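Local atomic coordinates of cyclase (Uncultured organism, PDB entry 5IBZ), a protein that belongs to the putative cyclase family, binds acetylphosphate and is probably a lyase or hydrolase with arylformamidase-like activity. Residues Ala10-His14 against Pro266-Asn270; Ser111-Leu117 against Val277-Trp283; Leu200-Leu206 against Gly244-Ile250; Val234-His238 against Asn270-Leu275. All blocks are in the same frame, centred on the assembly; numbering follows the deposited sequence.

Contact 1 (Ala10-His14 against Pro266-Asn270). With UVW (acetylphosphate), chain F.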
loop_
_atom_site.group_PDB
_atom_site.type_symbol
_atom_site.label_atom_id
_atom_site.label_comp_id
_atom_site.label_asym_id
_atom_site.label_seq_id
_atom_site.Cartn_x
_atom_site.Cartn_y
_atom_site.Cartn_z
ATOM N N ALA B 10 -20.628 26.163 18.469
ATOM C CA ALA B 10 -20.788 27.466 17.838
ATOM C C ALA B 10 -19.709 27.679 16.790
ATOM O O ALA B 10 -18.522 27.766 17.113
ATOM C CB ALA B 10 -20.742 28.585 18.874
ATOM N N LEU B 11 -20.133 27.737 15.531
ATOM C CA LEU B 11 -19.262 28.154 14.438
ATOM C C LEU B 11 -19.181 29.676 14.468
ATOM O O LEU B 11 -20.212 30.359 14.441
ATOM C CB LEU B 11 -19.805 27.663 13.091
ATOM C CG LEU B 11 -18.965 27.994 11.848
ATOM C CD1 LEU B 11 -17.756 27.070 11.758
ATOM C CD2 LEU B 11 -19.815 27.909 10.582
ATOM N N HIS B 12 -17.968 30.210 14.554
ATOM C CA HIS B 12 -17.789 31.659 14.555
ATOM C C HIS B 12 -17.998 32.206 13.148
ATOM O O HIS B 12 -17.424 31.685 12.189
ATOM C CB HIS B 12 -16.404 32.031 15.087
ATOM C CG HIS B 12 -16.219 31.665 16.526
ATOM N ND1 HIS B 12 -16.694 32.446 17.559
ATOM C CD2 HIS B 12 -15.664 30.570 17.104
ATOM C CE1 HIS B 12 -16.418 31.861 18.712
ATOM N NE2 HIS B 12 -15.792 30.722 18.464
ATOM N N PRO B 13 -18.842 33.247 13.014
ATOM C CA PRO B 13 -19.065 33.745 11.656
ATOM C C PRO B 13 -17.776 34.212 11.001
ATOM O O PRO B 13 -16.999 34.959 11.590
ATOM C CB PRO B 13 -20.029 34.917 11.861
ATOM C CG PRO B 13 -20.705 34.638 13.164
ATOM C CD PRO B 13 -19.682 33.947 14.007
ATOM N N HIS B 14 -17.567 33.753 9.777
ATOM C CA HIS B 14 -16.397 34.119 9.009
ATOM C C HIS B 14 -16.113 35.614 9.024
ATOM O O HIS B 14 -14.983 36.021 9.249
ATOM C CB HIS B 14 -16.549 33.669 7.558
ATOM C CG HIS B 14 -15.400 34.075 6.695
ATOM N ND1 HIS B 14 -15.397 35.238 5.952
ATOM C CD2 HIS B 14 -14.202 33.488 6.480
ATOM C CE1 HIS B 14 -14.252 35.339 5.304
ATOM N NE2 HIS B 14 -13.509 34.288 5.607
ATOM N N PRO B 266 -17.239 22.631 14.520
ATOM C CA PRO B 266 -17.016 24.024 14.164
ATOM C C PRO B 266 -15.555 24.447 14.328
ATOM O O PRO B 266 -15.104 25.295 13.558
ATOM C CB PRO B 266 -17.926 24.780 15.130
ATOM C CG PRO B 266 -18.137 23.846 16.282
ATOM C CD PRO B 266 -18.163 22.496 15.668
ATOM N N VAL B 267 -14.823 23.878 15.289
ATOM C CA VAL B 267 -13.437 24.323 15.513
ATOM C C VAL B 267 -12.553 23.968 14.310
ATOM O O VAL B 267 -11.712 24.765 13.898
ATOM C CB VAL B 267 -12.846 23.731 16.811
ATOM C CG1 VAL B 267 -11.385 24.135 16.981
ATOM C CG2 VAL B 267 -13.680 24.180 18.018
ATOM N N HIS B 268 -12.724 22.775 13.745
ATOM C CA HIS B 268 -11.996 22.408 12.531
ATOM C C HIS B 268 -12.197 23.441 11.435
ATOM O O HIS B 268 -11.250 23.910 10.801
ATOM C CB HIS B 268 -12.474 21.063 11.999
ATOM C CG HIS B 268 -11.797 19.896 12.627
ATOM N ND1 HIS B 268 -12.137 19.432 13.878
ATOM C CD2 HIS B 268 -10.798 19.101 12.185
ATOM C CE1 HIS B 268 -11.375 18.397 14.177
ATOM N NE2 HIS B 268 -10.554 18.176 13.166
ATOM N N GLY B 269 -13.453 23.780 11.209
ATOM C CA GLY B 269 -13.803 24.728 10.172
ATOM C C GLY B 269 -13.219 26.094 10.438
ATOM O O GLY B 269 -12.626 26.720 9.548
ATOM N N ASN B 270 -13.392 26.588 11.660
ATOM C CA ASN B 270 -12.908 27.921 11.989
ATOM C C ASN B 270 -11.378 27.975 11.941
ATOM O O ASN B 270 -10.818 28.928 11.416
ATOM C CB ASN B 270 -13.392 28.367 13.374
ATOM C CG ASN B 270 -14.888 28.675 13.423
ATOM O OD1 ASN B 270 -15.517 28.517 14.465
ATOM N ND2 ASN B 270 -15.448 29.135 12.322
HETATM C C1 UVW F . -11.834 13.388 12.086
HETATM O O1 UVW F . -11.478 12.668 11.216
HETATM C C1M UVW F . -13.209 13.199 12.721
HETATM O O2 UVW F . -11.012 14.417 12.554
HETATM P P UVW F . -9.577 14.817 11.859
HETATM O O1P UVW F . -9.709 14.921 10.358
HETATM O O2P UVW F . -9.190 16.150 12.457
HETATM O O3P UVW F . -8.507 13.803 12.174
HETATM O O HOH W 1 -15.634 27.118 16.644
#

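Contact 2 (Ser111-Leu117 against Val277-Trp283). With UVW (acetylphosphate), chain F.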
loop_
_atom_site.group_PDB
_atom_site.type_symbol
_atom_site.label_atom_id
_atom_site.label_comp_id
_atom_site.label_asym_id
_atom_site.label_seq_id
_atom_site.Cartn_x
_atom_site.Cartn_y
_atom_site.Cartn_z
ATOM N N SER B 111 -1.414 8.834 12.064
ATOM C CA SER B 111 -0.499 8.793 13.200
ATOM C C SER B 111 -0.310 10.215 13.734
ATOM O O SER B 111 -1.102 11.097 13.432
ATOM C CB SER B 111 0.839 8.161 12.796
ATOM O OG SER B 111 1.622 7.812 13.925
ATOM N N THR B 112 0.729 10.453 14.531
ATOM C CA THR B 112 1.124 11.816 14.871
ATOM C C THR B 112 1.179 12.631 13.579
ATOM O O THR B 112 1.796 12.209 12.607
ATOM C CB THR B 112 2.479 11.825 15.588
ATOM O OG1 THR B 112 2.384 11.007 16.770
ATOM C CG2 THR B 112 2.900 13.229 15.927
ATOM N N GLN B 113 0.533 13.792 13.569
ATOM C CA GLN B 113 0.287 14.479 12.308
ATOM C C GLN B 113 0.141 15.979 12.430
ATOM O O GLN B 113 -0.224 16.501 13.494
ATOM C CB GLN B 113 -0.995 13.925 11.659
ATOM C CG GLN B 113 -2.282 14.332 12.389
ATOM C CD GLN B 113 -3.475 13.516 11.949
ATOM O OE1 GLN B 113 -4.338 13.969 11.205
ATOM N NE2 GLN B 113 -3.489 12.282 12.369
ATOM N N TRP B 114 0.406 16.644 11.310
ATOM C CA TRP B 114 -0.158 17.968 11.006
ATOM C C TRP B 114 -1.222 17.780 9.940
ATOM O O TRP B 114 -1.035 16.991 9.006
ATOM C CB TRP B 114 0.859 18.956 10.453
ATOM C CG TRP B 114 1.766 19.591 11.418
ATOM C CD1 TRP B 114 3.116 19.499 11.418
ATOM C CD2 TRP B 114 1.423 20.459 12.506
ATOM N NE1 TRP B 114 3.646 20.252 12.435
ATOM C CE2 TRP B 114 2.633 20.851 13.122
ATOM C CE3 TRP B 114 0.229 20.934 13.024
ATOM C CZ2 TRP B 114 2.670 21.674 14.228
ATOM C CZ3 TRP B 114 0.267 21.775 14.112
ATOM C CH2 TRP B 114 1.483 22.129 14.713
ATOM N N ASP B 115 -2.295 18.544 10.066
ATOM C CA ASP B 115 -3.302 18.658 9.019
ATOM C C ASP B 115 -3.081 19.959 8.302
ATOM O O ASP B 115 -2.970 21.009 8.935
ATOM C CB ASP B 115 -4.698 18.603 9.609
ATOM C CG ASP B 115 -4.944 17.311 10.373
ATOM O OD1 ASP B 115 -4.275 16.293 10.070
ATOM O OD2 ASP B 115 -5.790 17.324 11.294
ATOM N N ALA B 116 -2.964 19.897 6.979
ATOM C CA ALA B 116 -2.810 21.104 6.155
ATOM C C ALA B 116 -4.107 21.883 6.080
ATOM O O ALA B 116 -5.172 21.383 6.449
ATOM C CB ALA B 116 -2.363 20.730 4.764
ATOM N N LEU B 117 -4.019 23.098 5.558
ATOM C CA LEU B 117 -5.224 23.912 5.402
ATOM C C LEU B 117 -6.137 23.338 4.306
ATOM O O LEU B 117 -7.301 23.712 4.202
ATOM C CB LEU B 117 -4.846 25.358 5.091
ATOM C CG LEU B 117 -3.882 25.985 6.085
ATOM C CD1 LEU B 117 -3.649 27.438 5.710
ATOM C CD2 LEU B 117 -4.376 25.869 7.536
ATOM N N VAL B 277 -5.064 28.333 10.574
ATOM C CA VAL B 277 -4.256 27.773 11.665
ATOM C C VAL B 277 -4.211 26.247 11.543
ATOM O O VAL B 277 -5.237 25.611 11.366
ATOM C CB VAL B 277 -4.843 28.218 13.017
ATOM C CG1 VAL B 277 -4.225 27.446 14.185
ATOM C CG2 VAL B 277 -4.627 29.730 13.216
ATOM N N TYR B 278 -3.014 25.677 11.627
ATOM C CA TYR B 278 -2.803 24.254 11.440
ATOM C C TYR B 278 -3.208 23.471 12.677
ATOM O O TYR B 278 -3.149 23.972 13.802
ATOM C CB TYR B 278 -1.320 23.991 11.087
ATOM C CG TYR B 278 -0.967 24.627 9.769
ATOM C CD1 TYR B 278 -0.660 25.981 9.695
ATOM C CD2 TYR B 278 -0.991 23.907 8.590
ATOM C CE1 TYR B 278 -0.389 26.589 8.491
ATOM C CE2 TYR B 278 -0.708 24.498 7.381
ATOM C CZ TYR B 278 -0.423 25.854 7.326
ATOM O OH TYR B 278 -0.137 26.467 6.109
ATOM N N ILE B 279 -3.646 22.239 12.435
ATOM C CA ILE B 279 -4.091 21.338 13.483
ATOM C C ILE B 279 -3.179 20.125 13.570
ATOM O O ILE B 279 -2.949 19.428 12.578
ATOM C CB ILE B 279 -5.551 20.877 13.232
ATOM C CG1 ILE B 279 -6.517 22.067 13.362
ATOM C CG2 ILE B 279 -5.914 19.719 14.133
ATOM C CD1 ILE B 279 -7.948 21.745 13.089
ATOM N N GLY B 280 -2.675 19.872 14.777
ATOM C CA GLY B 280 -1.853 18.705 15.051
ATOM C C GLY B 280 -2.592 17.718 15.931
ATOM O O GLY B 280 -3.282 18.114 16.877
ATOM N N GLU B 281 -2.492 16.432 15.602
ATOM C CA GLU B 281 -3.256 15.415 16.314
ATOM C C GLU B 281 -2.415 14.194 16.608
ATOM O O GLU B 281 -1.466 13.887 15.877
ATOM C CB GLU B 281 -4.494 14.995 15.510
ATOM C CG GLU B 281 -5.500 16.134 15.379
ATOM C CD GLU B 281 -6.575 15.905 14.337
ATOM O OE1 GLU B 281 -6.411 15.049 13.450
ATOM O OE2 GLU B 281 -7.606 16.597 14.448
ATOM N N ILE B 282 -2.810 13.484 17.652
ATOM C CA ILE B 282 -2.170 12.239 18.112
ATOM C C ILE B 282 -0.685 12.440 18.457
ATOM O O ILE B 282 0.175 11.574 18.262
ATOM C CB ILE B 282 -2.312 11.062 17.087
ATOM C CG1 ILE B 282 -3.625 11.170 16.285
ATOM C CG2 ILE B 282 -2.252 9.757 17.869
ATOM C CD1 ILE B 282 -3.923 9.969 15.390
ATOM N N TRP B 283 -0.380 13.584 19.045
ATOM C CA TRP B 283 0.947 13.788 19.611
ATOM C C TRP B 283 1.039 13.070 20.960
ATOM O O TRP B 283 0.014 12.741 21.571
ATOM C CB TRP B 283 1.248 15.295 19.759
ATOM C CG TRP B 283 1.391 16.053 18.455
ATOM C CD1 TRP B 283 0.729 15.819 17.287
ATOM C CD2 TRP B 283 2.248 17.176 18.208
ATOM N NE1 TRP B 283 1.116 16.728 16.322
ATOM C CE2 TRP B 283 2.051 17.570 16.865
ATOM C CE3 TRP B 283 3.174 17.877 18.988
ATOM C CZ2 TRP B 283 2.726 18.643 16.300
ATOM C CZ3 TRP B 283 3.845 18.946 18.421
ATOM C CH2 TRP B 283 3.622 19.314 17.098
HETATM C C1 UVW F . -11.834 13.388 12.086
HETATM O O1 UVW F . -11.478 12.668 11.216
HETATM C C1M UVW F . -13.209 13.199 12.721
HETATM O O2 UVW F . -11.012 14.417 12.554
HETATM P P UVW F . -9.577 14.817 11.859
HETATM O O1P UVW F . -9.709 14.921 10.358
HETATM O O2P UVW F . -9.190 16.150 12.457
HETATM O O3P UVW F . -8.507 13.803 12.174
#

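Contact 3 (Leu200-Leu206 against Gly244-Ile250)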
loop_
_atom_site.group_PDB
_atom_site.type_symbol
_atom_site.label_atom_id
_atom_site.label_comp_id
_atom_site.label_asym_id
_atom_site.label_seq_id
_atom_site.Cartn_x
_atom_site.Cartn_y
_atom_site.Cartn_z
ATOM N N LEU B 200 1.160 25.927 19.920
ATOM C CA LEU B 200 0.594 25.506 21.189
ATOM C C LEU B 200 0.370 24.008 21.194
ATOM O O LEU B 200 -0.238 23.462 20.290
ATOM C CB LEU B 200 -0.707 26.239 21.434
ATOM C CG LEU B 200 -1.351 25.961 22.788
ATOM C CD1 LEU B 200 -0.544 26.577 23.936
ATOM C CD2 LEU B 200 -2.766 26.506 22.802
ATOM N N VAL B 201 0.872 23.353 22.230
ATOM C CA VAL B 201 0.789 21.914 22.350
ATOM C C VAL B 201 -0.010 21.604 23.619
ATOM O O VAL B 201 0.396 21.999 24.725
ATOM C CB VAL B 201 2.212 21.292 22.409
ATOM C CG1 VAL B 201 2.144 19.834 22.570
ATOM C CG2 VAL B 201 3.008 21.666 21.143
ATOM N N ILE B 202 -1.168 20.962 23.456
ATOM C CA ILE B 202 -2.133 20.771 24.544
ATOM C C ILE B 202 -2.166 19.336 25.030
ATOM O O ILE B 202 -2.461 18.412 24.235
ATOM C CB ILE B 202 -3.558 21.158 24.096
ATOM C CG1 ILE B 202 -3.546 22.576 23.512
ATOM C CG2 ILE B 202 -4.551 21.058 25.262
ATOM C CD1 ILE B 202 -4.868 22.981 22.888
ATOM N N ARG B 203 -1.864 19.131 26.311
ATOM C CA ARG B 203 -2.000 17.802 26.913
ATOM C C ARG B 203 -3.395 17.597 27.508
ATOM O O ARG B 203 -3.772 18.263 28.503
ATOM C CB ARG B 203 -0.942 17.561 27.995
ATOM C CG ARG B 203 -1.109 16.192 28.656
ATOM C CD ARG B 203 0.150 15.729 29.394
ATOM N NE ARG B 203 -0.053 14.433 30.045
ATOM C CZ ARG B 203 -0.274 14.256 31.345
ATOM N NH1 ARG B 203 -0.354 15.281 32.182
ATOM N NH2 ARG B 203 -0.432 13.032 31.802
ATOM N N THR B 204 -4.124 16.679 26.861
ATOM C CA THR B 204 -5.452 16.208 27.262
ATOM C C THR B 204 -5.437 14.834 27.925
ATOM O O THR B 204 -6.424 14.416 28.555
ATOM C CB THR B 204 -6.406 16.063 26.071
ATOM O OG1 THR B 204 -6.101 14.856 25.354
ATOM C CG2 THR B 204 -6.353 17.256 25.153
ATOM N N GLY B 205 -4.339 14.123 27.735
ATOM C CA GLY B 205 -4.156 12.792 28.300
ATOM C C GLY B 205 -4.805 11.669 27.506
ATOM O O GLY B 205 -4.602 10.497 27.820
ATOM N N LEU B 206 -5.591 11.995 26.481
ATOM C CA LEU B 206 -6.455 10.974 25.892
ATOM C C LEU B 206 -5.659 9.794 25.310
ATOM O O LEU B 206 -6.007 8.624 25.561
ATOM C CB LEU B 206 -7.370 11.589 24.826
ATOM C CG LEU B 206 -8.388 10.612 24.222
ATOM C CD1 LEU B 206 -9.374 10.130 25.269
ATOM C CD2 LEU B 206 -9.129 11.192 23.007
ATOM N N GLY B 244 -0.083 27.209 14.945
ATOM C CA GLY B 244 -0.684 25.884 14.928
ATOM C C GLY B 244 -1.019 25.455 16.331
ATOM O O GLY B 244 -0.429 25.954 17.291
ATOM N N VAL B 245 -1.960 24.523 16.444
ATOM C CA VAL B 245 -2.382 23.975 17.721
ATOM C C VAL B 245 -2.395 22.468 17.592
ATOM O O VAL B 245 -3.055 21.936 16.698
ATOM C CB VAL B 245 -3.776 24.475 18.122
ATOM C CG1 VAL B 245 -4.200 23.932 19.445
ATOM C CG2 VAL B 245 -3.813 26.000 18.167
ATOM N N ALA B 246 -1.642 21.807 18.461
ATOM C CA ALA B 246 -1.565 20.359 18.444
ATOM C C ALA B 246 -2.014 19.804 19.773
ATOM O O ALA B 246 -1.906 20.477 20.791
ATOM C CB ALA B 246 -0.182 19.909 18.147
ATOM N N ALA B 247 -2.451 18.545 19.764
ATOM C CA ALA B 247 -2.869 17.881 20.993
ATOM C C ALA B 247 -2.612 16.377 20.958
ATOM O O ALA B 247 -2.349 15.786 19.896
ATOM C CB ALA B 247 -4.355 18.140 21.270
ATOM N N ASP B 248 -2.654 15.790 22.149
ATOM C CA ASP B 248 -2.530 14.352 22.333
ATOM C C ASP B 248 -3.907 13.667 22.380
ATOM O O ASP B 248 -4.111 12.677 23.091
ATOM C CB ASP B 248 -1.755 14.063 23.611
ATOM C CG ASP B 248 -2.491 14.521 24.839
ATOM O OD1 ASP B 248 -3.475 15.276 24.652
ATOM O OD2 ASP B 248 -2.094 14.135 25.976
ATOM N N ASN B 249 -4.854 14.192 21.612
ATOM C CA ASN B 249 -6.103 13.474 21.353
ATOM C C ASN B 249 -6.159 13.180 19.852
ATOM O O ASN B 249 -5.137 13.316 19.148
ATOM C CB ASN B 249 -7.322 14.251 21.861
ATOM C CG ASN B 249 -7.462 15.613 21.231
ATOM O OD1 ASN B 249 -6.797 15.919 20.242
ATOM N ND2 ASN B 249 -8.358 16.439 21.792
ATOM N N ILE B 250 -7.307 12.753 19.336
ATOM C CA ILE B 250 -7.381 12.308 17.951
ATOM C C ILE B 250 -7.970 13.391 17.044
ATOM O O ILE B 250 -7.606 13.492 15.873
ATOM C CB ILE B 250 -8.230 11.016 17.796
ATOM C CG1 ILE B 250 -7.916 10.009 18.905
ATOM C CG2 ILE B 250 -7.997 10.415 16.436
ATOM C CD1 ILE B 250 -6.457 9.597 19.039
#

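Contact 4 (Val234-His238 against Asn270-Leu275)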
loop_
_atom_site.group_PDB
_atom_site.type_symbol
_atom_site.label_atom_id
_atom_site.label_comp_id
_atom_site.label_asym_id
_atom_site.label_seq_id
_atom_site.Cartn_x
_atom_site.Cartn_y
_atom_site.Cartn_z
ATOM N N VAL B 234 -11.432 29.486 19.976
ATOM C CA VAL B 234 -11.058 29.935 18.634
ATOM C C VAL B 234 -10.690 31.440 18.601
ATOM O O VAL B 234 -9.653 31.807 18.023
ATOM C CB VAL B 234 -12.168 29.589 17.624
ATOM C CG1 VAL B 234 -11.918 30.271 16.294
ATOM C CG2 VAL B 234 -12.220 28.071 17.399
ATOM N N PRO B 235 -11.500 32.307 19.225
ATOM C CA PRO B 235 -11.068 33.709 19.190
ATOM C C PRO B 235 -9.731 33.901 19.922
ATOM O O PRO B 235 -8.922 34.745 19.525
ATOM C CB PRO B 235 -12.204 34.445 19.889
ATOM C CG PRO B 235 -13.402 33.565 19.728
ATOM C CD PRO B 235 -12.841 32.155 19.803
ATOM N N TRP B 236 -9.516 33.132 20.984
ATOM C CA TRP B 236 -8.258 33.217 21.737
ATOM C C TRP B 236 -7.066 32.790 20.872
ATOM O O TRP B 236 -6.029 33.452 20.855
ATOM C CB TRP B 236 -8.357 32.364 22.999
ATOM C CG TRP B 236 -7.160 32.389 23.880
ATOM C CD1 TRP B 236 -6.790 33.376 24.761
ATOM C CD2 TRP B 236 -6.169 31.370 23.976
ATOM N NE1 TRP B 236 -5.635 33.011 25.410
ATOM C CE2 TRP B 236 -5.232 31.787 24.937
ATOM C CE3 TRP B 236 -5.988 30.134 23.345
ATOM C CZ2 TRP B 236 -4.128 31.015 25.279
ATOM C CZ3 TRP B 236 -4.888 29.374 23.685
ATOM C CH2 TRP B 236 -3.975 29.815 24.638
ATOM N N ILE B 237 -7.216 31.682 20.164
ATOM C CA ILE B 237 -6.182 31.218 19.253
ATOM C C ILE B 237 -5.850 32.298 18.237
ATOM O O ILE B 237 -4.680 32.532 17.919
ATOM C CB ILE B 237 -6.632 29.905 18.558
ATOM C CG1 ILE B 237 -6.587 28.757 19.569
ATOM C CG2 ILE B 237 -5.724 29.590 17.390
ATOM C CD1 ILE B 237 -7.372 27.526 19.167
ATOM N N HIS B 238 -6.881 32.959 17.717
ATOM C CA HIS B 238 -6.689 34.098 16.816
ATOM C C HIS B 238 -5.931 35.263 17.462
ATOM O O HIS B 238 -4.963 35.767 16.873
ATOM C CB HIS B 238 -8.040 34.603 16.295
ATOM C CG HIS B 238 -7.938 35.835 15.445
ATOM N ND1 HIS B 238 -8.471 37.047 15.826
ATOM C CD2 HIS B 238 -7.373 36.041 14.229
ATOM C CE1 HIS B 238 -8.231 37.946 14.884
ATOM N NE2 HIS B 238 -7.579 37.359 13.900
ATOM N N ASN B 270 -13.392 26.588 11.660
ATOM C CA ASN B 270 -12.908 27.921 11.989
ATOM C C ASN B 270 -11.378 27.975 11.941
ATOM O O ASN B 270 -10.818 28.928 11.416
ATOM C CB ASN B 270 -13.392 28.367 13.374
ATOM C CG ASN B 270 -14.888 28.675 13.423
ATOM O OD1 ASN B 270 -15.517 28.517 14.465
ATOM N ND2 ASN B 270 -15.448 29.135 12.322
ATOM N N LEU B 271 -10.690 26.967 12.488
ATOM C CA LEU B 271 -9.234 27.037 12.474
ATOM C C LEU B 271 -8.663 26.903 11.069
ATOM O O LEU B 271 -7.871 27.734 10.626
ATOM C CB LEU B 271 -8.620 25.970 13.367
ATOM C CG LEU B 271 -8.838 26.171 14.866
ATOM C CD1 LEU B 271 -8.069 25.090 15.634
ATOM C CD2 LEU B 271 -8.469 27.548 15.366
ATOM N N LEU B 272 -9.058 25.857 10.352
ATOM C CA LEU B 272 -8.444 25.604 9.045
ATOM C C LEU B 272 -8.861 26.604 7.978
ATOM O O LEU B 272 -8.009 27.214 7.338
ATOM C CB LEU B 272 -8.785 24.191 8.582
ATOM C CG LEU B 272 -8.175 23.099 9.484
ATOM C CD1 LEU B 272 -8.746 21.754 9.101
ATOM C CD2 LEU B 272 -6.660 23.052 9.461
ATOM N N ARG B 273 -10.164 26.780 7.801
ATOM C CA ARG B 273 -10.668 27.694 6.780
ATOM C C ARG B 273 -10.595 29.167 7.160
ATOM O O ARG B 273 -10.114 29.978 6.373
ATOM C CB ARG B 273 -12.113 27.349 6.425
ATOM C CG ARG B 273 -12.736 28.318 5.447
ATOM C CD ARG B 273 -14.194 28.066 5.342
ATOM N NE ARG B 273 -14.832 28.798 4.268
ATOM C CZ ARG B 273 -15.429 29.974 4.383
ATOM N NH1 ARG B 273 -15.428 30.627 5.542
ATOM N NH2 ARG B 273 -16.020 30.521 3.322
ATOM N N ASP B 274 -11.110 29.534 8.327
ATOM C CA ASP B 274 -11.245 30.948 8.621
ATOM C C ASP B 274 -9.902 31.565 9.052
ATOM O O ASP B 274 -9.548 32.653 8.581
ATOM C CB ASP B 274 -12.322 31.162 9.692
ATOM C CG ASP B 274 -13.708 30.738 9.228
ATOM O OD1 ASP B 274 -13.984 30.849 8.024
ATOM O OD2 ASP B 274 -14.521 30.297 10.066
ATOM N N LEU B 275 -9.172 30.909 9.953
ATOM C CA LEU B 275 -7.906 31.462 10.465
ATOM C C LEU B 275 -6.643 31.007 9.731
ATOM O O LEU B 275 -5.590 31.660 9.827
ATOM C CB LEU B 275 -7.745 31.113 11.949
ATOM C CG LEU B 275 -8.848 31.563 12.905
ATOM C CD1 LEU B 275 -8.407 31.303 14.349
ATOM C CD2 LEU B 275 -9.215 33.011 12.703
#

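Contact 1 (Ala10-His14 against Pro266-Asn270)
Helix 266-275, which carries a ligand-binding histidine, is met on its outer flank by the extended N-terminal segment, where Leu11 and His12 lie against Pro266 and Asn270. Asn270 OD1 takes the backbone N-H of His12 at 3.0 Å in an almost straight bond (171°), while Asn270 ND2 gives only a weak bond to His12 O and also donates to Asp274 OD2 within the helix. With CG beside the backbone N (chi1 -71°), the amide of Asn270 is turned out toward the arriving chain. A water adds a bridge, donating to Ala10 O and to Asn270 OD1. Leu11 CB makes the apolar contact, 4.0 Å from Pro266 CB, and its CD1 methyl lies beside the Asn270 amide. From the same helix His268 NE2 donates in the ring plane to O2P of acetylphosphate, a short hydrogen bond of 2.5 Å. Around this surface contact, His12 also rests on Val234 and Pro235 of helix 233-239, and its NE2 bonds Ser231 O, whereas His268 packs on Ile279 and Glu281 of strand 278-281.

Contact 2 (Ser111-Leu117 against Val277-Trp283)
Gln113 and Glu281 form a hydrogen-bonded pair between antiparallel strands 113-115 and 278-281, and Gln113 O shows how one carbonyl can serve two donors. Glu281 N and Trp283 NE1 reach it from opposite faces of its plane; Trp283 NE1 lies 3.1 Å from Gln113 O, its N-H nearly straight (168°). The benzo edge of Trp283 meanwhile points at the face of Trp114 in a T-shaped stack, the six-membered centroids 5.3 Å apart, and Thr112 CG2 lies over the pyrrole face. Thr112 has OG1 beside its backbone N (chi1 -58°), which lets the hydroxyl donate to Ile282 O while the methyl turns to the indole. An alanine in place of Trp283 would probably leave Gln113 O with one donor fewer and open a gap beside the face of Trp114. Further along, Leu117 CD2 sits over the centre of the Tyr278 ring, 3.9 Å from its centroid. On the other face of the sheet Gln113, Asp115 and Glu281 gather, with Asp115 OD2 and Glu281 OE1 3.2 Å apart. Glu281 extends beyond CG to bring OE2 within 2.6 Å of acetylphosphate O2P. One sheet face is thus fixed by indole packing, while the other presents side-chain oxygens to the ligand.

Contact 3 (Leu200-Leu206 against Gly244-Ile250)
Thr204 and Asp248 meet where two parallel neighbouring strands run on into loops, their pairing being Leu200 with Val245, Val201 with Ala246 and Ile202 with Ala247. The regular bonding, in which Ala246 N donates to Leu200 O at 2.8 Å, fades into a weak bond from Asp248 N to Ile202 O, and the carboxylate takes over. On the sheet face that carries Ile202 and Val245, Ile202 CD1 packs on Val245 CG1 at 3.6 Å. Asp248 shows how a side chain can continue a strand edge. From CB, which lies against Trp283 O, the chain turns with CG set between the backbone N and the carbonyl carbon (chi1 65°), carrying the carboxylate across to Thr204 and Gly205. Asp248 CG lies 3.4 Å from Thr204 N. Asp248 OD1 receives Thr204 N at 2.7 Å on its syn side, and also Thr204 OG1, which comes from above the carboxylate plane at 2.8 Å. Asp248 OD2 takes Gly205 N, again on the syn side, at 2.9 Å, and touches Arg203 CG. Thr204 OG1 in turn accepts Leu206 N, closing an ST turn. An asparagine at Asp248 would probably leave one of these N-H groups without an acceptor and the turn less firmly held. Three donors on one buried carboxylate would be expected to stabilise its negative charge, and the guanidinium of Arg203, salt-bridged to Glu208 and Asp163, probably adds weakly to this.

Contact 4 (Val234-His238 against Asn270-Leu275)
Leu275 and Leu271 of helix 266-275 pack against Val234, Ile237 and His238 of helix 233-239, and the contact illustrates how helices can meet largely through apolar side-chain contacts. These come first. CD1 of Leu275 reaches His238 CB at 3.8 Å and also approaches Val234 O; its other methyl, CD2, leans obliquely on the His238 imidazole, 3.9 Å from His238 CD2. Leu271 crosses Ile237 at about a right angle, its CD2 standing 4.0 Å from both Ile237 CD1 and Ile237 CG2. Val234 directs CG1 anti to its backbone N (chi1 169°), and this methyl touches both Asn270 CB and Leu275 CD1. No hydrogen bond crosses between segments 234-238 and 270-275; the side-chain bonds among these residues lie within 270-275. There Asn270 ND2 donates in its amide plane to Asp274 OD2 at 2.7 Å, and Arg273 NH1 forms a salt bridge with Asp274 OD1. The backbone widens into a pi-type turn, Leu275 N bonding Asn270 O at 3.0 Å. The segment axes cross at -52° and approach no closer than 11.0 Å. Beyond the interface, Trp236 packs on helix 180-190, while Leu271 and Leu272 lie on Ile279 of strand 278-281.

Taken together, three of the four contacts supply residues to one pocket, and the fourth packs behind them. Contacts 2 and 3 are neighbours in the central sheet, their centres 10 Å apart; Gly280 N probably bonds Val245 O, 2.8 Å away. Contacts 1 and 4 share Asn270 and helix 266-275, with centres 7 Å apart. That helix leads straight into strand 278-281, and Ile237 CD1 rests 4.0 Å from Val245 CG2, tying contact 4 to contact 3. Acetylphosphate is the meeting point: contact 1 supplies His268, contact 2 Asp115 and Glu281, and contact 3 Ile250, with Arg69 and His119 also hydrogen-bonded to the ligand. Contact 4 stands back, the Leu271 side chain about 10 Å from the ligand.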